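Local coordinates for FHA domain-containing protein DDL (Arabidopsis thaliana, PDB 3VPY) that probably recognises phosphothreonine on partner proteins such as Dicer-like1 through the cleft of its forkhead-associated (FHA) domain, at residues L2-P7 / S59-V64; S14-L19 / C33-S38; S38-G43 / I65-M70. One frame throughout, in Å; residues are numbered along the deposited sequence.

Contact 1 of 3, residues L2-P7 / S59-V64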
# COMPACT_ATOMS: atom_id res chain seq x y z
N LEU A 2 -11.25 -14.55 -7.18
CA LEU A 2 -10.17 -13.63 -6.77
C LEU A 2 -8.90 -14.05 -7.48
O LEU A 2 -8.61 -15.24 -7.58
CB LEU A 2 -9.92 -13.65 -5.25
CG LEU A 2 -10.97 -13.11 -4.28
CD1 LEU A 2 -10.38 -13.05 -2.89
CD2 LEU A 2 -11.46 -11.73 -4.72
N LEU A 3 -8.14 -13.07 -7.97
CA LEU A 3 -6.95 -13.32 -8.77
C LEU A 3 -5.66 -13.26 -7.96
O LEU A 3 -4.56 -13.15 -8.51
CB LEU A 3 -6.87 -12.32 -9.94
CG LEU A 3 -7.99 -12.40 -10.99
CD1 LEU A 3 -7.76 -11.31 -12.03
CD2 LEU A 3 -8.10 -13.79 -11.64
N PHE A 4 -5.78 -13.32 -6.64
CA PHE A 4 -4.60 -13.33 -5.79
C PHE A 4 -4.88 -14.15 -4.54
O PHE A 4 -6.03 -14.30 -4.13
CB PHE A 4 -4.23 -11.89 -5.39
CG PHE A 4 -5.24 -11.25 -4.49
CD1 PHE A 4 -5.05 -11.25 -3.11
CD2 PHE A 4 -6.40 -10.68 -5.02
CE1 PHE A 4 -6.00 -10.68 -2.28
CE2 PHE A 4 -7.36 -10.11 -4.18
CZ PHE A 4 -7.15 -10.10 -2.81
N ASN A 5 -3.80 -14.67 -3.96
CA ASN A 5 -3.82 -15.29 -2.65
C ASN A 5 -3.00 -14.44 -1.70
O ASN A 5 -2.05 -13.78 -2.11
CB ASN A 5 -3.18 -16.67 -2.73
CG ASN A 5 -4.15 -17.74 -3.16
OD1 ASN A 5 -5.14 -18.00 -2.47
ND2 ASN A 5 -3.88 -18.36 -4.30
N GLU A 6 -3.37 -14.44 -0.42
CA GLU A 6 -2.51 -13.89 0.61
C GLU A 6 -1.44 -14.92 1.01
O GLU A 6 -1.73 -16.12 1.14
CB GLU A 6 -3.30 -13.48 1.84
CG GLU A 6 -4.23 -12.33 1.63
CD GLU A 6 -4.67 -11.75 2.94
OE1 GLU A 6 -3.91 -10.95 3.54
OE2 GLU A 6 -5.78 -12.10 3.38
N PRO A 7 -0.19 -14.46 1.20
CA PRO A 7 0.87 -15.40 1.53
C PRO A 7 0.84 -15.79 3.02
O PRO A 7 0.17 -15.12 3.80
CB PRO A 7 2.14 -14.62 1.18
CG PRO A 7 1.78 -13.22 1.48
CD PRO A 7 0.31 -13.07 1.12
N SER A 59 -8.18 -2.39 -14.61
CA SER A 59 -8.68 -3.77 -14.74
C SER A 59 -9.66 -4.08 -13.61
O SER A 59 -9.68 -3.38 -12.58
CB SER A 59 -7.50 -4.75 -14.73
OG SER A 59 -6.54 -4.43 -15.76
N LYS A 60 -10.49 -5.11 -13.80
CA LYS A 60 -11.48 -5.53 -12.80
C LYS A 60 -10.85 -5.79 -11.43
O LYS A 60 -11.33 -5.34 -10.38
CB LYS A 60 -12.21 -6.77 -13.30
CG LYS A 60 -13.22 -6.48 -14.42
CD LYS A 60 -13.76 -7.76 -14.99
CE LYS A 60 -15.10 -8.09 -14.40
NZ LYS A 60 -15.80 -9.02 -15.32
N GLN A 61 -9.74 -6.53 -11.46
CA GLN A 61 -8.86 -6.73 -10.31
C GLN A 61 -7.45 -6.31 -10.74
O GLN A 61 -6.79 -7.00 -11.54
CB GLN A 61 -8.88 -8.20 -9.86
CG GLN A 61 -10.26 -8.71 -9.46
CD GLN A 61 -10.23 -10.15 -8.95
OE1 GLN A 61 -9.38 -10.49 -8.13
NE2 GLN A 61 -11.17 -10.97 -9.41
N HIS A 62 -7.01 -5.17 -10.24
CA HIS A 62 -5.88 -4.47 -10.82
C HIS A 62 -4.61 -4.71 -10.03
O HIS A 62 -3.60 -5.12 -10.58
CB HIS A 62 -6.16 -2.96 -10.88
CG HIS A 62 -5.34 -2.23 -11.90
ND1 HIS A 62 -4.01 -1.91 -11.73
CD2 HIS A 62 -5.69 -1.76 -13.12
CE1 HIS A 62 -3.58 -1.26 -12.79
NE2 HIS A 62 -4.58 -1.15 -13.65
N ALA A 63 -4.67 -4.46 -8.72
CA ALA A 63 -3.47 -4.55 -7.87
C ALA A 63 -3.92 -4.84 -6.45
O ALA A 63 -5.07 -4.54 -6.08
CB ALA A 63 -2.69 -3.27 -7.90
N VAL A 64 -3.02 -5.41 -5.65
CA VAL A 64 -3.27 -5.54 -4.22
C VAL A 64 -2.16 -4.82 -3.42
O VAL A 64 -1.02 -4.76 -3.86
CB VAL A 64 -3.42 -7.04 -3.79
CG1 VAL A 64 -2.12 -7.85 -4.00
CG2 VAL A 64 -3.89 -7.16 -2.37
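In this FHA β-sandwich, Leu-3 and Phe-4 of the N-terminal loop lie against Gln-61 and Val-64, where the Ser-x-x-His signature of the family (Ser-59 to His-62) runs into strand 63-73. The strand begins with a classic β bulge, His-62 and Ala-63 both facing Phe-42, and Gln-61 sits just before it. A long amide side chain suits this place because it can reach the irregular N-terminal backbone and answer both its N-H and C=O groups. Gln-61 is extended beyond CG, with CD anti (chi2 -177°). Its OE1 accepts the N-H of Leu-3 at 2.9 Å. The donor is tilted 27° from the carbonyl plane. NE2 donates to Thr-1 O, so both ends of the amide hold the same loop. Leu-3 crosses the Gln-61 side chain at a slant, its CD1 4.0 Å from Gln-61 CB and its CG 3.8 Å from Gln-61 CD, which puts hydrocarbon against one part of the buried amide. Phe-4, a flat apolar residue, extends the contact toward strand 39-43, where it touches Cys-39 and Leu-41. Over one face of its ring, toward the rim, lies a methyl group: Val-64 CG2, 4.1 Å from Phe-4 CE1.

Contact 2 of 3, residues S14-L19 / C33-S38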
# COMPACT_ATOMS: atom_id res chain seq x y z
N SER A 14 0.15 -2.79 12.47
CA SER A 14 -0.13 -1.92 13.62
C SER A 14 0.08 -0.43 13.30
O SER A 14 -0.63 0.43 13.83
CB SER A 14 0.70 -2.34 14.84
OG SER A 14 2.08 -2.33 14.54
N GLU A 15 1.05 -0.12 12.43
CA GLU A 15 1.22 1.24 11.93
C GLU A 15 -0.04 1.72 11.21
O GLU A 15 -0.65 0.97 10.45
CB GLU A 15 2.39 1.30 10.96
CG GLU A 15 3.73 1.23 11.64
CD GLU A 15 4.39 2.60 11.73
OE1 GLU A 15 3.73 3.58 12.15
OE2 GLU A 15 5.58 2.67 11.37
N ARG A 16 -0.43 2.98 11.44
CA ARG A 16 -1.68 3.51 10.90
C ARG A 16 -1.54 4.03 9.48
O ARG A 16 -1.79 5.20 9.17
CB ARG A 16 -2.27 4.57 11.84
CG ARG A 16 -2.65 4.02 13.22
CD ARG A 16 -3.58 4.95 13.98
NE ARG A 16 -4.21 4.23 15.10
CZ ARG A 16 -3.74 4.20 16.35
NH1 ARG A 16 -2.64 4.87 16.70
NH2 ARG A 16 -4.38 3.49 17.25
N TRP A 17 -1.16 3.14 8.57
CA TRP A 17 -1.02 3.53 7.18
C TRP A 17 -2.35 4.00 6.61
O TRP A 17 -3.40 3.40 6.85
CB TRP A 17 -0.55 2.34 6.36
CG TRP A 17 0.81 1.87 6.68
CD1 TRP A 17 1.15 0.86 7.53
CD2 TRP A 17 2.04 2.40 6.16
NE1 TRP A 17 2.53 0.71 7.56
CE2 TRP A 17 3.09 1.63 6.71
CE3 TRP A 17 2.35 3.44 5.26
CZ2 TRP A 17 4.44 1.88 6.42
CZ3 TRP A 17 3.70 3.68 4.96
CH2 TRP A 17 4.72 2.90 5.54
N ARG A 18 -2.31 5.09 5.86
CA ARG A 18 -3.49 5.63 5.19
C ARG A 18 -3.12 6.02 3.78
O ARG A 18 -1.96 6.26 3.50
CB ARG A 18 -4.05 6.84 5.94
CG ARG A 18 -4.54 6.53 7.37
CD ARG A 18 -5.44 7.63 7.88
NE ARG A 18 -4.71 8.83 8.27
CZ ARG A 18 -5.29 9.93 8.75
NH1 ARG A 18 -6.61 9.98 8.87
NH2 ARG A 18 -4.57 10.98 9.09
N LEU A 19 -4.11 6.07 2.91
CA LEU A 19 -3.87 6.35 1.51
C LEU A 19 -4.65 7.61 1.14
O LEU A 19 -5.90 7.61 1.13
CB LEU A 19 -4.36 5.14 0.68
CG LEU A 19 -3.84 4.94 -0.73
CD1 LEU A 19 -2.30 4.80 -0.77
CD2 LEU A 19 -4.53 3.75 -1.40
N CYS A 33 -8.50 4.51 5.06
CA CYS A 33 -7.83 3.67 6.03
C CYS A 33 -7.14 2.53 5.26
O CYS A 33 -7.77 1.85 4.43
CB CYS A 33 -8.85 3.08 7.00
SG CYS A 33 -8.10 1.98 8.14
N LEU A 34 -5.86 2.32 5.53
CA LEU A 34 -5.14 1.19 4.94
C LEU A 34 -4.47 0.31 5.99
O LEU A 34 -3.40 -0.27 5.75
CB LEU A 34 -4.10 1.70 3.93
CG LEU A 34 -3.87 0.78 2.72
CD1 LEU A 34 -5.07 0.77 1.76
CD2 LEU A 34 -2.59 1.22 2.02
N HIS A 35 -5.10 0.18 7.15
CA HIS A 35 -4.45 -0.55 8.24
C HIS A 35 -5.42 -1.41 9.06
O HIS A 35 -5.05 -1.89 10.13
CB HIS A 35 -3.62 0.37 9.16
CG HIS A 35 -4.41 1.50 9.76
ND1 HIS A 35 -5.09 1.40 10.96
CD2 HIS A 35 -4.59 2.78 9.34
CE1 HIS A 35 -5.68 2.56 11.23
NE2 HIS A 35 -5.38 3.41 10.27
N ARG A 36 -6.62 -1.63 8.54
CA ARG A 36 -7.58 -2.49 9.25
C ARG A 36 -7.77 -3.89 8.64
O ARG A 36 -8.61 -4.67 9.11
CB ARG A 36 -8.91 -1.77 9.47
CG ARG A 36 -8.86 -0.74 10.61
CD ARG A 36 -10.16 0.07 10.71
NE ARG A 36 -10.34 0.77 12.01
CZ ARG A 36 -9.87 1.99 12.30
NH1 ARG A 36 -9.16 2.66 11.40
NH2 ARG A 36 -10.12 2.56 13.49
N GLN A 37 -7.03 -4.21 7.59
CA GLN A 37 -6.96 -5.59 7.13
C GLN A 37 -5.59 -5.87 6.55
O GLN A 37 -4.81 -4.96 6.34
CB GLN A 37 -8.06 -5.90 6.12
CG GLN A 37 -8.10 -4.98 4.95
CD GLN A 37 -9.49 -4.94 4.27
OE1 GLN A 37 -10.49 -4.52 4.86
NE2 GLN A 37 -9.53 -5.36 3.03
N SER A 38 -5.32 -7.15 6.29
CA SER A 38 -3.99 -7.54 5.86
C SER A 38 -3.78 -7.39 4.36
O SER A 38 -2.64 -7.43 3.88
CB SER A 38 -3.68 -8.98 6.32
OG SER A 38 -4.65 -9.87 5.78
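Leu-34 N donates to Trp-17 O at 3.0 Å, although the position of that oxygen is less sure, beside an antiparallel, non-hydrogen-bonded pair of Arg-18 and Cys-33 where strands 18-23 and 26-33 meet at the edge of one sheet of the sandwich. Before it, the 14-19 segment bends in an inverse γ turn centred on Arg-16, which brings that residue's backbone over the imidazole of His-35. Arg-16 CA stands 3.6 Å from the ring centroid, 20° off the normal, a CH-π contact. Against the opposite face lies Cys-33 SG, 3.7 Å above the ring plane and over its centre, so the flat ring fills a slot between backbone and thiol. The same sulfur, in the plane of the Arg-36 guanidinium, accepts a hydrogen bond from its NH1 (3.5 Å) and a weak one from His-35 N. On the buried side Leu-34 packs on Trp-17 and Leu-19: its CB is 4.3 Å from Trp-17 CB, and its CD1 meets Leu-19 CD2. With the side chains of Arg-16 and Arg-18 both near, protonation of His-35 may be disfavoured, while the salt bridge of Arg-16 NH1 to Glu-131 might partly offset that effect.

Contact 3 of 3, residues S38-G43 / I65-M70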
# COMPACT_ATOMS: atom_id res chain seq x y z
N SER A 38 -5.32 -7.15 6.29
CA SER A 38 -3.99 -7.54 5.86
C SER A 38 -3.78 -7.39 4.36
O SER A 38 -2.64 -7.43 3.88
CB SER A 38 -3.68 -8.98 6.32
OG SER A 38 -4.65 -9.87 5.78
N CYS A 39 -4.87 -7.21 3.62
CA CYS A 39 -4.79 -7.03 2.17
C CYS A 39 -5.91 -6.13 1.65
O CYS A 39 -7.07 -6.21 2.09
CB CYS A 39 -4.79 -8.39 1.48
SG CYS A 39 -4.58 -8.34 -0.28
N TYR A 40 -5.53 -5.22 0.75
CA TYR A 40 -6.49 -4.36 0.07
C TYR A 40 -6.45 -4.56 -1.44
O TYR A 40 -5.42 -4.33 -2.08
CB TYR A 40 -6.22 -2.88 0.39
CG TYR A 40 -6.58 -2.49 1.82
CD1 TYR A 40 -7.83 -1.98 2.12
CD2 TYR A 40 -5.67 -2.66 2.85
CE1 TYR A 40 -8.17 -1.63 3.45
CE2 TYR A 40 -5.99 -2.32 4.16
CZ TYR A 40 -7.25 -1.79 4.46
OH TYR A 40 -7.60 -1.44 5.75
N LEU A 41 -7.58 -4.98 -2.00
CA LEU A 41 -7.72 -5.15 -3.44
C LEU A 41 -8.20 -3.87 -4.11
O LEU A 41 -9.21 -3.31 -3.71
CB LEU A 41 -8.71 -6.29 -3.74
CG LEU A 41 -9.06 -6.51 -5.21
CD1 LEU A 41 -7.81 -6.89 -6.03
CD2 LEU A 41 -10.13 -7.58 -5.33
N PHE A 42 -7.46 -3.44 -5.12
CA PHE A 42 -7.83 -2.29 -5.96
C PHE A 42 -8.32 -2.81 -7.30
O PHE A 42 -7.65 -3.62 -7.94
CB PHE A 42 -6.62 -1.41 -6.21
CG PHE A 42 -6.08 -0.77 -4.96
CD1 PHE A 42 -6.36 0.57 -4.67
CD2 PHE A 42 -5.31 -1.51 -4.06
CE1 PHE A 42 -5.86 1.17 -3.50
CE2 PHE A 42 -4.82 -0.93 -2.86
CZ PHE A 42 -5.09 0.41 -2.59
N GLY A 43 -9.46 -2.31 -7.75
CA GLY A 43 -9.94 -2.73 -9.06
C GLY A 43 -11.23 -2.08 -9.45
O GLY A 43 -11.90 -1.43 -8.64
N ILE A 65 -2.52 -4.24 -2.29
CA ILE A 65 -1.52 -3.89 -1.28
C ILE A 65 -1.63 -4.94 -0.19
O ILE A 65 -2.70 -5.10 0.43
CB ILE A 65 -1.66 -2.45 -0.74
CG1 ILE A 65 -1.27 -1.46 -1.84
CG2 ILE A 65 -0.77 -2.25 0.50
CD1 ILE A 65 -1.47 0.03 -1.54
N GLN A 66 -0.54 -5.69 -0.02
CA GLN A 66 -0.48 -6.84 0.86
C GLN A 66 0.46 -6.52 1.99
O GLN A 66 1.62 -6.17 1.73
CB GLN A 66 0.07 -8.04 0.08
CG GLN A 66 0.27 -9.27 0.96
CD GLN A 66 -1.04 -9.88 1.39
OE1 GLN A 66 -1.85 -10.29 0.54
NE2 GLN A 66 -1.29 -9.94 2.69
N TYR A 67 -0.03 -6.61 3.23
CA TYR A 67 0.82 -6.51 4.41
C TYR A 67 1.48 -7.85 4.69
O TYR A 67 0.82 -8.87 4.61
CB TYR A 67 0.03 -5.97 5.63
CG TYR A 67 -0.28 -4.51 5.45
CD1 TYR A 67 0.69 -3.55 5.71
CD2 TYR A 67 -1.51 -4.10 4.94
CE1 TYR A 67 0.45 -2.21 5.47
CE2 TYR A 67 -1.76 -2.74 4.71
CZ TYR A 67 -0.78 -1.81 4.99
OH TYR A 67 -1.02 -0.47 4.74
N ARG A 68 2.79 -7.81 4.95
CA ARG A 68 3.62 -8.99 5.18
C ARG A 68 4.52 -8.80 6.40
O ARG A 68 5.18 -7.75 6.56
CB ARG A 68 4.50 -9.26 3.94
CG ARG A 68 3.71 -9.61 2.68
CD ARG A 68 4.62 -9.55 1.45
NE ARG A 68 5.64 -10.60 1.50
CZ ARG A 68 6.84 -10.53 0.94
NH1 ARG A 68 7.23 -9.45 0.29
NH2 ARG A 68 7.69 -11.54 1.07
N GLU A 69 4.54 -9.82 7.27
CA GLU A 69 5.43 -9.82 8.42
C GLU A 69 6.81 -10.28 7.98
O GLU A 69 6.97 -11.40 7.47
CB GLU A 69 4.87 -10.74 9.52
CG GLU A 69 5.55 -10.58 10.87
CD GLU A 69 4.93 -11.51 11.91
OE1 GLU A 69 5.08 -12.74 11.79
OE2 GLU A 69 4.28 -11.00 12.84
N MSE A 70 7.80 -9.41 8.18
CA MSE A 70 9.20 -9.69 7.78
C MSE A 70 10.13 -9.45 8.95
O MSE A 70 9.74 -8.86 9.95
CB MSE A 70 9.61 -8.73 6.66
CG MSE A 70 8.61 -8.60 5.53
SE MSE A 70 8.46 -10.26 4.51
CE MSE A 70 10.17 -10.17 3.56
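Strands 39-43 and 65-70 run antiparallel as sheet neighbours, their segment axes 4.8 Å apart at closest approach and 168° between directions, with Cys-39 opposite Gln-66 in a non-hydrogen-bonded pair and Tyr-40 opposite Ile-65 in a hydrogen-bonded one. Tyr-40 N gives its hydrogen to Ile-65 O at 2.9 Å and Ile-65 N returns one to Tyr-40 O. Two residues on from Ile-65 and two back from Tyr-40, Tyr-67 N bonds to Ser-38 O at 2.8 Å, extending the ladder into the loop before strand 39-43. Cys-39 CA adds a CA-H···O contact of 3.3 Å to Ile-65 O.

On the face carrying Tyr-40 and Ile-65 the residues are large, and three of the four in contact are aromatic. The end of Ile-65 reaches the Phe-42 ring, CD1 lying 3.7 Å from Phe-42 CE2, while Tyr-40 and Tyr-67 meet edge against edge, CE2 to CE2 at 4.3 Å. The Tyr-40 hydroxyl is hydrogen-bonded to Arg-36 N. Phe-42 goes on to meet the ring of Phe-119, and Tyr-67 that of Trp-17. Cys-39 and Gln-66 occupy the other face, under the N-terminal loop. Gln-66 bends at chi2 (71°), and its amide curls back so that NE2 donates almost straight, at 178°, to Tyr-67 O at 3.0 Å. NE2 also donates to Glu-6 OE1, so this buried amide nitrogen has two acceptors. Cys-39 CB packs 3.6 Å from Gln-66 OE1; the small cysteine sits beside the folded glutamine. Paired strands whose aromatic and aliphatic face packs on the second sheet, here through Phe-119, are what the β-sandwich of an FHA domain is built from.

Contacts 1 and 3 both use strand 63-73, whose first residues belong to contact 1 and whose continuation pairs with strand 39-43; their centres are 10 Å apart. Contact 2 lies at the other sheet, about 10 Å between centres from contact 3 and 18 Å from contact 1. Along the chain contact 2 is nested inside the loop closed by contact 1, contact 3 follows with Ser-38 shared, and contacts 1 and 3 interlock. Glu-6 bonds to the Ser-38 hydroxyl, and Leu-34 O weakly to the Tyr-67 hydroxyl. Because strand 63-73 begins right after the Ser-x-x-His signature, the contacts, joining N-terminal loop and both sheets, probably belong to the framework behind the phosphothreonine cleft.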